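Local coordinates for protein DyP2 (PDB 4G2C) that acts as a multifunctional haem-dependent dye peroxidase in a lignin-reactive bacterium, and holds a manganese(II) ion as well as the haem, at residues N206-G211 and S326-G331; D219-P224 and D236-V241; R301-A306 and T316-Q321. All blocks are in the same frame, centred on the assembly; numbering follows the deposited sequence.

Interaction 1 of 3, residues N206-G211 and S326-G331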
loop_
_atom_site.group_PDB
_atom_site.type_symbol
_atom_site.label_atom_id
_atom_site.label_comp_id
_atom_site.label_asym_id
_atom_site.label_seq_id
_atom_site.Cartn_x
_atom_site.Cartn_y
_atom_site.Cartn_z
ATOM N N ASN A 206 -7.190 0.367 16.246
ATOM C CA ASN A 206 -8.242 0.970 17.061
ATOM C C ASN A 206 -8.879 -0.042 18.039
ATOM O O ASN A 206 -8.487 -1.225 18.089
ATOM C CB ASN A 206 -9.301 1.704 16.201
ATOM C CG ASN A 206 -10.142 0.760 15.343
ATOM O OD1 ASN A 206 -10.161 -0.454 15.552
ATOM N ND2 ASN A 206 -10.829 1.325 14.358
ATOM N N ALA A 207 -9.843 0.437 18.820
ATOM C CA ALA A 207 -10.471 -0.378 19.869
ATOM C C ALA A 207 -11.202 -1.590 19.293
ATOM O O ALA A 207 -11.411 -2.590 19.983
ATOM C CB ALA A 207 -11.425 0.484 20.711
ATOM N N ASN A 208 -11.585 -1.496 18.022
ATOM C CA ASN A 208 -12.235 -2.607 17.336
ATOM C C ASN A 208 -11.233 -3.656 16.851
ATOM O O ASN A 208 -11.625 -4.730 16.370
ATOM C CB ASN A 208 -13.067 -2.081 16.161
ATOM C CG ASN A 208 -14.088 -3.091 15.664
ATOM O OD1 ASN A 208 -14.983 -3.489 16.412
ATOM N ND2 ASN A 208 -13.968 -3.498 14.389
ATOM N N GLY A 209 -9.942 -3.348 16.985
ATOM C CA GLY A 209 -8.892 -4.248 16.538
ATOM C C GLY A 209 -8.479 -4.071 15.081
ATOM O O GLY A 209 -7.669 -4.841 14.566
ATOM N N ASP A 210 -9.033 -3.065 14.408
ATOM C CA ASP A 210 -8.675 -2.790 13.012
ATOM C C ASP A 210 -7.452 -1.891 12.914
ATOM O O ASP A 210 -7.361 -0.893 13.627
ATOM C CB ASP A 210 -9.831 -2.095 12.290
ATOM C CG ASP A 210 -11.078 -2.956 12.210
ATOM O OD1 ASP A 210 -10.972 -4.087 11.679
ATOM O OD2 ASP A 210 -12.157 -2.498 12.671
ATOM N N GLY A 211 -6.541 -2.216 12.000
ATOM C CA GLY A 211 -5.376 -1.376 11.760
ATOM C C GLY A 211 -5.737 -0.000 11.227
ATOM O O GLY A 211 -6.635 0.131 10.403
ATOM N N SER A 326 -20.710 0.993 11.255
ATOM C CA SER A 326 -20.691 -0.291 10.549
ATOM C C SER A 326 -19.322 -0.961 10.561
ATOM O O SER A 326 -18.679 -1.069 9.528
ATOM C CB SER A 326 -21.142 -0.135 9.093
ATOM O OG SER A 326 -22.467 0.321 9.003
ATOM N N HIS A 327 -18.888 -1.441 11.718
ATOM C CA HIS A 327 -17.587 -2.091 11.803
ATOM C C HIS A 327 -17.701 -3.470 12.444
ATOM O O HIS A 327 -16.835 -3.894 13.218
ATOM C CB HIS A 327 -16.622 -1.207 12.572
ATOM C CG HIS A 327 -17.184 -0.698 13.862
ATOM N ND1 HIS A 327 -17.641 0.592 14.018
ATOM C CD2 HIS A 327 -17.380 -1.316 15.054
ATOM C CE1 HIS A 327 -18.088 0.749 15.254
ATOM N NE2 HIS A 327 -17.942 -0.394 15.901
ATOM N N HIS A 328 -18.776 -4.175 12.108
ATOM C CA HIS A 328 -18.944 -5.534 12.602
ATOM C C HIS A 328 -19.270 -6.521 11.468
ATOM O O HIS A 328 -20.353 -7.102 11.450
ATOM C CB HIS A 328 -20.046 -5.600 13.666
ATOM C CG HIS A 328 -19.964 -4.523 14.705
ATOM N ND1 HIS A 328 -19.235 -4.665 15.871
ATOM C CD2 HIS A 328 -20.543 -3.297 14.766
ATOM C CE1 HIS A 328 -19.360 -3.567 16.597
ATOM N NE2 HIS A 328 -20.151 -2.722 15.952
ATOM N N PRO A 329 -18.322 -6.722 10.538
ATOM C CA PRO A 329 -17.038 -6.015 10.585
ATOM C C PRO A 329 -17.023 -4.875 9.586
ATOM O O PRO A 329 -18.024 -4.626 8.909
ATOM C CB PRO A 329 -16.043 -7.100 10.164
ATOM C CG PRO A 329 -16.815 -7.926 9.161
ATOM C CD PRO A 329 -18.296 -7.821 9.551
ATOM N N VAL A 330 -15.902 -4.172 9.514
ATOM C CA VAL A 330 -15.722 -3.143 8.511
ATOM C C VAL A 330 -16.034 -3.769 7.160
ATOM O O VAL A 330 -15.434 -4.773 6.797
ATOM C CB VAL A 330 -14.272 -2.644 8.496
ATOM C CG1 VAL A 330 -14.068 -1.652 7.341
ATOM C CG2 VAL A 330 -13.923 -2.012 9.845
ATOM N N GLY A 331 -16.965 -3.185 6.413
ATOM C CA GLY A 331 -17.354 -3.780 5.143
ATOM C C GLY A 331 -16.501 -3.346 3.966
ATOM O O GLY A 331 -15.839 -2.320 4.026
HETATM O O HOH W 1 -13.234 -5.170 11.033
#
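Asn208 and His327 face each other between two surface loops, the first of them the connection of a beta hairpin between strands 193-205 and 211-212, made by a type I beta turn from Asn206 to Gly209. The Asn208 amide plane is turned 66° against the His327 ring, and its OD1 comes obliquely to ring carbon CD2 at 3.5 Å. Its ND2 has two acceptors. Across the contact it gives a weak, bent bond of 3.1 Å to His327 O; within its own loop it points almost straight (171°) at Asp210 OD2, 2.7 Å away, meeting the carboxylate from above its plane. Asn208 CG lies anti to the backbone N (chi1 -163°), which carries the amide out over the other loop. The imidazole is held separately, through a hydrogen bond from ND1 to Asp314. Asp210 slides past Val330 in the opposite direction, bringing OD2 to 3.4 Å from methyl CG2, while its backbone N is tied to Asn206 OD1 at 3.1 Å. Beyond a cis peptide bond before Pro329, one water completes the junction, donating to Asp210 OD1 at 2.6 Å and accepting from Val330 N at 3.2 Å.

Interaction 2 of 3, residues D219-P224 and D236-V241; sequences DGRSQP and DTTDGV. With HEM (protoporphyrin IX containing Fe), chain C.
Thr238 OG1, in the patch where Thr238 meets the end of Arg221, is gripped by three groups: it accepts from Gly240 N at 3.2 Å, which makes an ST turn, it accepts from a water at 2.9 Å, and it is hydrogen-bonded to Glu234 O in the last turn of helix 228-237. With chi1 at 67° the hydroxyl sits between the backbone N and the carbonyl carbon, and CB and CG2 are left to meet the arginine, each 3.5 Å from Arg221 NH2. The two side chains cross obliquely. The same water accepts a weak bond from Arg221 NH2 at 2.7 Å and lies 2.8 Å from Asp239 OD1, and so links the two ends of a salt bridge that is long, 3.8 Å between Arg221 NH2 and Asp239 OD1. An alanine at Thr238 removes the hydroxyl and the methyl, which would probably leave Gly240 N and the water without this partner and a gap beside Arg221 NH2.

Arg221 directly follows Asp219 and Gly220, the last two residues of the GXXDG motif of dye-decolourising peroxidases, and all three line the haem pocket. Its chain bends at chi2 (61°) and runs away from the haem; NE is hydrogen-bonded to Val330 O and NH1 forms a salt bridge with Glu234, while Asp239 is fixed by the backbone N atoms of Asn332 and Asp333. On the haem side Ser222 spans both propionates: its OG donates to O1D at 2.6 Å, and its N makes a weak bond of 3.3 Å to O1A. Arg357, Arg375 and Asn355 also hydrogen-bond the haem.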
loop_
_atom_site.group_PDB
_atom_site.type_symbol
_atom_site.label_atom_id
_atom_site.label_comp_id
_atom_site.label_asym_id
_atom_site.label_seq_id
_atom_site.Cartn_x
_atom_site.Cartn_y
_atom_site.Cartn_z
ATOM N N ASP A 219 -7.118 1.515 7.816
ATOM C CA ASP A 219 -6.424 1.522 6.546
ATOM C C ASP A 219 -6.154 0.084 6.129
ATOM O O ASP A 219 -6.103 -0.810 6.968
ATOM C CB ASP A 219 -5.154 2.388 6.619
ATOM C CG ASP A 219 -4.054 1.757 7.452
ATOM O OD1 ASP A 219 -4.349 0.875 8.285
ATOM O OD2 ASP A 219 -2.879 2.139 7.271
ATOM N N GLY A 220 -6.024 -0.161 4.837
ATOM C CA GLY A 220 -5.792 -1.525 4.377
ATOM C C GLY A 220 -6.947 -2.501 4.537
ATOM O O GLY A 220 -6.730 -3.669 4.837
ATOM N N ARG A 221 -8.175 -2.040 4.321
ATOM C CA ARG A 221 -9.337 -2.931 4.305
ATOM C C ARG A 221 -9.504 -3.581 2.927
ATOM O O ARG A 221 -9.766 -4.779 2.805
ATOM C CB ARG A 221 -10.612 -2.149 4.657
ATOM C CG ARG A 221 -11.907 -2.947 4.466
ATOM C CD ARG A 221 -11.923 -4.180 5.367
ATOM N NE ARG A 221 -13.136 -4.985 5.224
ATOM C CZ ARG A 221 -13.282 -5.963 4.340
ATOM N NH1 ARG A 221 -12.307 -6.244 3.492
ATOM N NH2 ARG A 221 -14.411 -6.658 4.297
ATOM N N SER A 222 -9.363 -2.769 1.891
ATOM C CA SER A 222 -9.675 -3.192 0.534
ATOM C C SER A 222 -8.421 -3.639 -0.192
ATOM O O SER A 222 -7.593 -2.813 -0.580
ATOM C CB SER A 222 -10.322 -2.039 -0.237
ATOM O OG SER A 222 -10.644 -2.427 -1.564
ATOM N N GLN A 223 -8.297 -4.947 -0.375
ATOM C CA GLN A 223 -7.135 -5.559 -0.997
ATOM C C GLN A 223 -7.569 -6.446 -2.153
ATOM O O GLN A 223 -8.584 -7.136 -2.053
ATOM C CB GLN A 223 -6.395 -6.431 0.030
ATOM C CG GLN A 223 -5.725 -5.664 1.173
ATOM C CD GLN A 223 -4.422 -4.996 0.745
ATOM O OE1 GLN A 223 -4.055 -5.010 -0.438
ATOM N NE2 GLN A 223 -3.717 -4.408 1.707
ATOM N N PRO A 224 -6.786 -6.452 -3.247
ATOM C CA PRO A 224 -6.935 -7.485 -4.285
ATOM C C PRO A 224 -6.646 -8.866 -3.694
ATOM O O PRO A 224 -5.651 -9.023 -2.993
ATOM C CB PRO A 224 -5.852 -7.117 -5.304
ATOM C CG PRO A 224 -4.812 -6.365 -4.498
ATOM C CD PRO A 224 -5.631 -5.573 -3.499
ATOM N N ASP A 236 -17.354 -15.621 3.123
ATOM C CA ASP A 236 -17.946 -16.289 4.277
ATOM C C ASP A 236 -17.956 -15.446 5.548
ATOM O O ASP A 236 -18.850 -15.609 6.389
ATOM C CB ASP A 236 -17.247 -17.616 4.578
ATOM C CG ASP A 236 -17.215 -18.557 3.380
ATOM O OD1 ASP A 236 -17.891 -18.280 2.373
ATOM O OD2 ASP A 236 -16.504 -19.583 3.448
ATOM N N THR A 237 -16.971 -14.561 5.706
ATOM C CA THR A 237 -16.754 -13.925 7.019
ATOM C C THR A 237 -16.780 -12.401 7.047
ATOM O O THR A 237 -16.484 -11.797 8.082
ATOM C CB THR A 237 -15.421 -14.393 7.685
ATOM O OG1 THR A 237 -14.310 -13.739 7.050
ATOM C CG2 THR A 237 -15.260 -15.914 7.583
ATOM N N THR A 238 -17.124 -11.765 5.932
ATOM C CA THR A 238 -17.295 -10.316 5.942
ATOM C C THR A 238 -18.701 -9.983 5.463
ATOM O O THR A 238 -19.547 -10.861 5.415
ATOM C CB THR A 238 -16.249 -9.589 5.059
ATOM O OG1 THR A 238 -16.471 -9.911 3.680
ATOM C CG2 THR A 238 -14.827 -9.987 5.457
ATOM N N ASP A 239 -18.949 -8.724 5.101
ATOM C CA ASP A 239 -20.259 -8.366 4.571
ATOM C C ASP A 239 -20.547 -9.151 3.281
ATOM O O ASP A 239 -21.691 -9.466 2.986
ATOM C CB ASP A 239 -20.457 -6.843 4.425
ATOM C CG ASP A 239 -19.336 -6.153 3.640
ATOM O OD1 ASP A 239 -18.173 -6.614 3.712
ATOM O OD2 ASP A 239 -19.619 -5.128 2.965
ATOM N N GLY A 240 -19.492 -9.509 2.552
ATOM C CA GLY A 240 -19.613 -10.394 1.404
ATOM C C GLY A 240 -18.855 -9.914 0.181
ATOM O O GLY A 240 -18.031 -8.995 0.260
ATOM N N VAL A 241 -19.136 -10.547 -0.954
ATOM C CA VAL A 241 -18.525 -10.187 -2.226
ATOM C C VAL A 241 -19.580 -10.089 -3.335
ATOM O O VAL A 241 -19.303 -10.407 -4.483
ATOM C CB VAL A 241 -17.491 -11.242 -2.638
ATOM C CG1 VAL A 241 -16.387 -11.370 -1.568
ATOM C CG2 VAL A 241 -18.172 -12.588 -2.867
HETATM C CHA HEM C . -7.390 2.915 0.863
HETATM C CHB HEM C . -5.154 6.191 3.673
HETATM C CHC HEM C . -1.469 6.469 0.520
HETATM C CHD HEM C . -4.061 3.835 -2.606
HETATM C C1A HEM C . -7.102 3.761 1.907
HETATM C C2A HEM C . -7.915 3.935 3.093
HETATM C C3A HEM C . -7.290 4.834 3.863
HETATM C C4A HEM C . -6.069 5.257 3.198
HETATM C CMA HEM C . -7.769 5.350 5.231
HETATM C CAA HEM C . -9.250 3.192 3.378
HETATM C CBA HEM C . -8.949 1.825 4.001
HETATM C CGA HEM C . -8.689 0.768 2.952
HETATM O O1A HEM C . -9.523 0.568 2.050
HETATM O O2A HEM C . -7.634 0.102 3.004
HETATM C C1B HEM C . -3.960 6.577 3.081
HETATM C C2B HEM C . -2.964 7.511 3.602
HETATM C C3B HEM C . -1.951 7.572 2.715
HETATM C C4B HEM C . -2.253 6.678 1.624
HETATM C CMB HEM C . -3.091 8.298 4.931
HETATM C CAB HEM C . -0.641 8.389 2.780
HETATM C CBB HEM C . -0.177 8.852 3.943
HETATM C C1C HEM C . -1.889 5.843 -0.633
HETATM C C2C HEM C . -1.204 5.871 -1.916
HETATM C C3C HEM C . -1.921 5.123 -2.772
HETATM C C4C HEM C . -3.074 4.612 -2.058
HETATM C CMC HEM C . 0.136 6.601 -2.216
HETATM C CAC HEM C . -1.632 4.870 -4.271
HETATM C CBC HEM C . -0.844 5.693 -4.981
HETATM C C1D HEM C . -5.152 3.303 -1.953
HETATM C C2D HEM C . -6.024 2.307 -2.520
HETATM C C3D HEM C . -7.036 2.023 -1.421
HETATM C C4D HEM C . -6.700 2.872 -0.322
HETATM C CMD HEM C . -5.925 1.672 -3.917
HETATM C CAD HEM C . -8.215 1.071 -1.466
HETATM C CBD HEM C . -9.242 1.791 -2.316
HETATM C CGD HEM C . -10.350 0.790 -2.490
HETATM O O1D HEM C . -10.058 -0.326 -2.994
HETATM O O2D HEM C . -11.497 1.111 -2.075
HETATM N NA HEM C . -5.991 4.566 2.005
HETATM N NB HEM C . -3.480 6.094 1.878
HETATM N NC HEM C . -3.029 5.065 -0.758
HETATM N ND HEM C . -5.586 3.603 -0.666
HETATM FE FE HEM C . -4.604 5.020 0.602
HETATM O O HOH W 2 -15.937 -7.455 2.250
#

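Interaction 3 of 3, residues R301-A306 and T316-Q321; sequences RERAGA and TPLTAQ
Leu318 reaches from the loop 316-321 onto helix 303-309 and takes the largest share of the buried surface, with Ala306 second and Arg303 third. Both methyls lie on Ala306, CD1 and CD2 of Leu318 each 4.0 Å from Ala306 CB. CD1 alone also reaches Arg303, 4.0 Å from its CG, one turn back along the helix; CD2 lies against the backbone, 3.4 Å from Ala306 O. With CG anti to the backbone N (chi1 -175°), the isobutyl group of Leu318 extends toward the helix. After helix 303-309 the chain turns back, and Leu318, nine residues past the helix end, packs on it; this return carries Glu313, which with Glu287 of helix 280-293 forms the manganese site. Ala306 has its side chain about 8 Å from that ion.

Arg303 contributes only its aliphatic part: the chain crosses Leu318 at about a right angle, CD also touching Leu318 CD1 at 4.1 Å. Its polar end is engaged away from the leucine, NE in a salt bridge with Asp300 and NH2 hydrogen-bonded to Pro456 O. Behind Leu318 the loop is curled tightly, with Pro317 O accepting from Ala320 N at 2.9 Å and from Gln321 N at 3.1 Å.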
loop_
_atom_site.group_PDB
_atom_site.type_symbol
_atom_site.label_atom_id
_atom_site.label_comp_id
_atom_site.label_asym_id
_atom_site.label_seq_id
_atom_site.Cartn_x
_atom_site.Cartn_y
_atom_site.Cartn_z
ATOM N N ARG A 301 -20.251 16.492 12.183
ATOM C CA ARG A 301 -19.057 17.192 11.702
ATOM C C ARG A 301 -17.950 16.220 11.278
ATOM O O ARG A 301 -17.083 16.557 10.464
ATOM C CB ARG A 301 -18.537 18.174 12.752
ATOM C CG ARG A 301 -19.229 19.533 12.705
ATOM C CD ARG A 301 -18.861 20.376 13.908
ATOM N NE ARG A 301 -19.339 19.775 15.159
ATOM C CZ ARG A 301 -18.658 19.770 16.305
ATOM N NH1 ARG A 301 -19.177 19.202 17.387
ATOM N NH2 ARG A 301 -17.453 20.324 16.373
ATOM N N GLU A 302 -17.993 15.019 11.845
ATOM C CA GLU A 302 -17.086 13.927 11.481
ATOM C C GLU A 302 -17.185 13.555 9.998
ATOM O O GLU A 302 -16.238 13.003 9.434
ATOM C CB GLU A 302 -17.395 12.676 12.314
ATOM C CG GLU A 302 -17.049 12.769 13.788
ATOM C CD GLU A 302 -17.625 11.604 14.585
ATOM O OE1 GLU A 302 -18.409 10.823 14.001
ATOM O OE2 GLU A 302 -17.303 11.477 15.793
ATOM N N ARG A 303 -18.336 13.835 9.379
ATOM C CA ARG A 303 -18.543 13.485 7.975
ATOM C C ARG A 303 -17.609 14.271 7.048
ATOM O O ARG A 303 -17.346 13.851 5.919
ATOM C CB ARG A 303 -19.994 13.673 7.574
ATOM C CG ARG A 303 -20.311 13.215 6.170
ATOM C CD ARG A 303 -21.801 12.921 6.021
ATOM N NE ARG A 303 -22.613 14.031 6.495
ATOM C CZ ARG A 303 -23.055 15.014 5.717
ATOM N NH1 ARG A 303 -22.769 15.014 4.420
ATOM N NH2 ARG A 303 -23.782 15.996 6.236
ATOM N N ALA A 304 -17.086 15.398 7.529
ATOM C CA ALA A 304 -16.152 16.184 6.719
ATOM C C ALA A 304 -14.921 15.346 6.433
ATOM O O ALA A 304 -14.389 15.371 5.324
ATOM C CB ALA A 304 -15.761 17.464 7.424
ATOM N N GLY A 305 -14.490 14.595 7.444
ATOM C CA GLY A 305 -13.330 13.731 7.348
ATOM C C GLY A 305 -13.615 12.578 6.409
ATOM O O GLY A 305 -12.786 12.233 5.565
ATOM N N ALA A 306 -14.785 11.971 6.572
ATOM C CA ALA A 306 -15.253 10.916 5.681
ATOM C C ALA A 306 -15.244 11.371 4.221
ATOM O O ALA A 306 -14.970 10.576 3.322
ATOM C CB ALA A 306 -16.652 10.474 6.091
ATOM N N THR A 316 -16.660 3.023 8.213
ATOM C CA THR A 316 -17.892 2.921 7.457
ATOM C C THR A 316 -17.754 3.649 6.110
ATOM O O THR A 316 -17.337 4.818 6.064
ATOM C CB THR A 316 -19.014 3.551 8.291
ATOM O OG1 THR A 316 -19.000 2.949 9.592
ATOM C CG2 THR A 316 -20.374 3.341 7.644
ATOM N N PRO A 317 -18.074 2.951 5.001
ATOM C CA PRO A 317 -18.017 3.590 3.681
ATOM C C PRO A 317 -19.038 4.711 3.602
ATOM O O PRO A 317 -20.215 4.506 3.887
ATOM C CB PRO A 317 -18.407 2.462 2.715
ATOM C CG PRO A 317 -18.233 1.191 3.495
ATOM C CD PRO A 317 -18.522 1.549 4.919
ATOM N N LEU A 318 -18.564 5.895 3.245
ATOM C CA LEU A 318 -19.393 7.065 3.113
ATOM C C LEU A 318 -20.447 6.876 2.026
ATOM O O LEU A 318 -21.487 7.526 2.055
ATOM C CB LEU A 318 -18.518 8.276 2.767
ATOM C CG LEU A 318 -19.253 9.611 2.726
ATOM C CD1 LEU A 318 -19.997 9.795 4.041
ATOM C CD2 LEU A 318 -18.294 10.764 2.455
ATOM N N THR A 319 -20.175 6.002 1.056
ATOM C CA THR A 319 -21.155 5.762 0.009
ATOM C C THR A 319 -22.325 4.941 0.543
ATOM O O THR A 319 -23.394 4.920 -0.065
ATOM C CB THR A 319 -20.568 5.055 -1.229
ATOM O OG1 THR A 319 -21.484 5.194 -2.326
ATOM C CG2 THR A 319 -20.360 3.576 -0.947
ATOM N N ALA A 320 -22.143 4.272 1.678
ATOM C CA ALA A 320 -23.222 3.439 2.217
ATOM C C ALA A 320 -23.950 4.026 3.438
ATOM O O ALA A 320 -25.087 3.661 3.720
ATOM C CB ALA A 320 -22.712 2.044 2.531
ATOM N N GLN A 321 -23.292 4.910 4.175
ATOM C CA GLN A 321 -23.860 5.447 5.403
ATOM C C GLN A 321 -23.479 6.911 5.547
ATOM O O GLN A 321 -22.435 7.345 5.028
ATOM C CB GLN A 321 -23.347 4.651 6.606
ATOM C CG GLN A 321 -23.775 3.165 6.636
ATOM C CD GLN A 321 -25.219 3.004 7.120
ATOM O OE1 GLN A 321 -25.477 2.877 8.320
ATOM N NE2 GLN A 321 -26.164 3.032 6.184
#

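Interactions 2 and 3 follow one another in the chain, and both are nested within the stretch of chain whose ends interaction 1 joins. Interaction 1 touches each: Gly211 O lies 3.0 Å from Asp219 N and Gly331 CA 3.3 Å from Asp239 OD1 in interaction 2, while Ser326 N lies 3.1 Å from Thr316 OG1 in interaction 3. Its centre is about 11 Å from that of interaction 2 and about 15 Å from that of interaction 3, whereas 2 and 3 do not touch, with nearest atoms about 6 Å apart. Segment 326-331 touches both other contacts and lies between them; the side chain of Val330 is about 7 Å from the haem, that of His327 about 13 Å from the manganese ion.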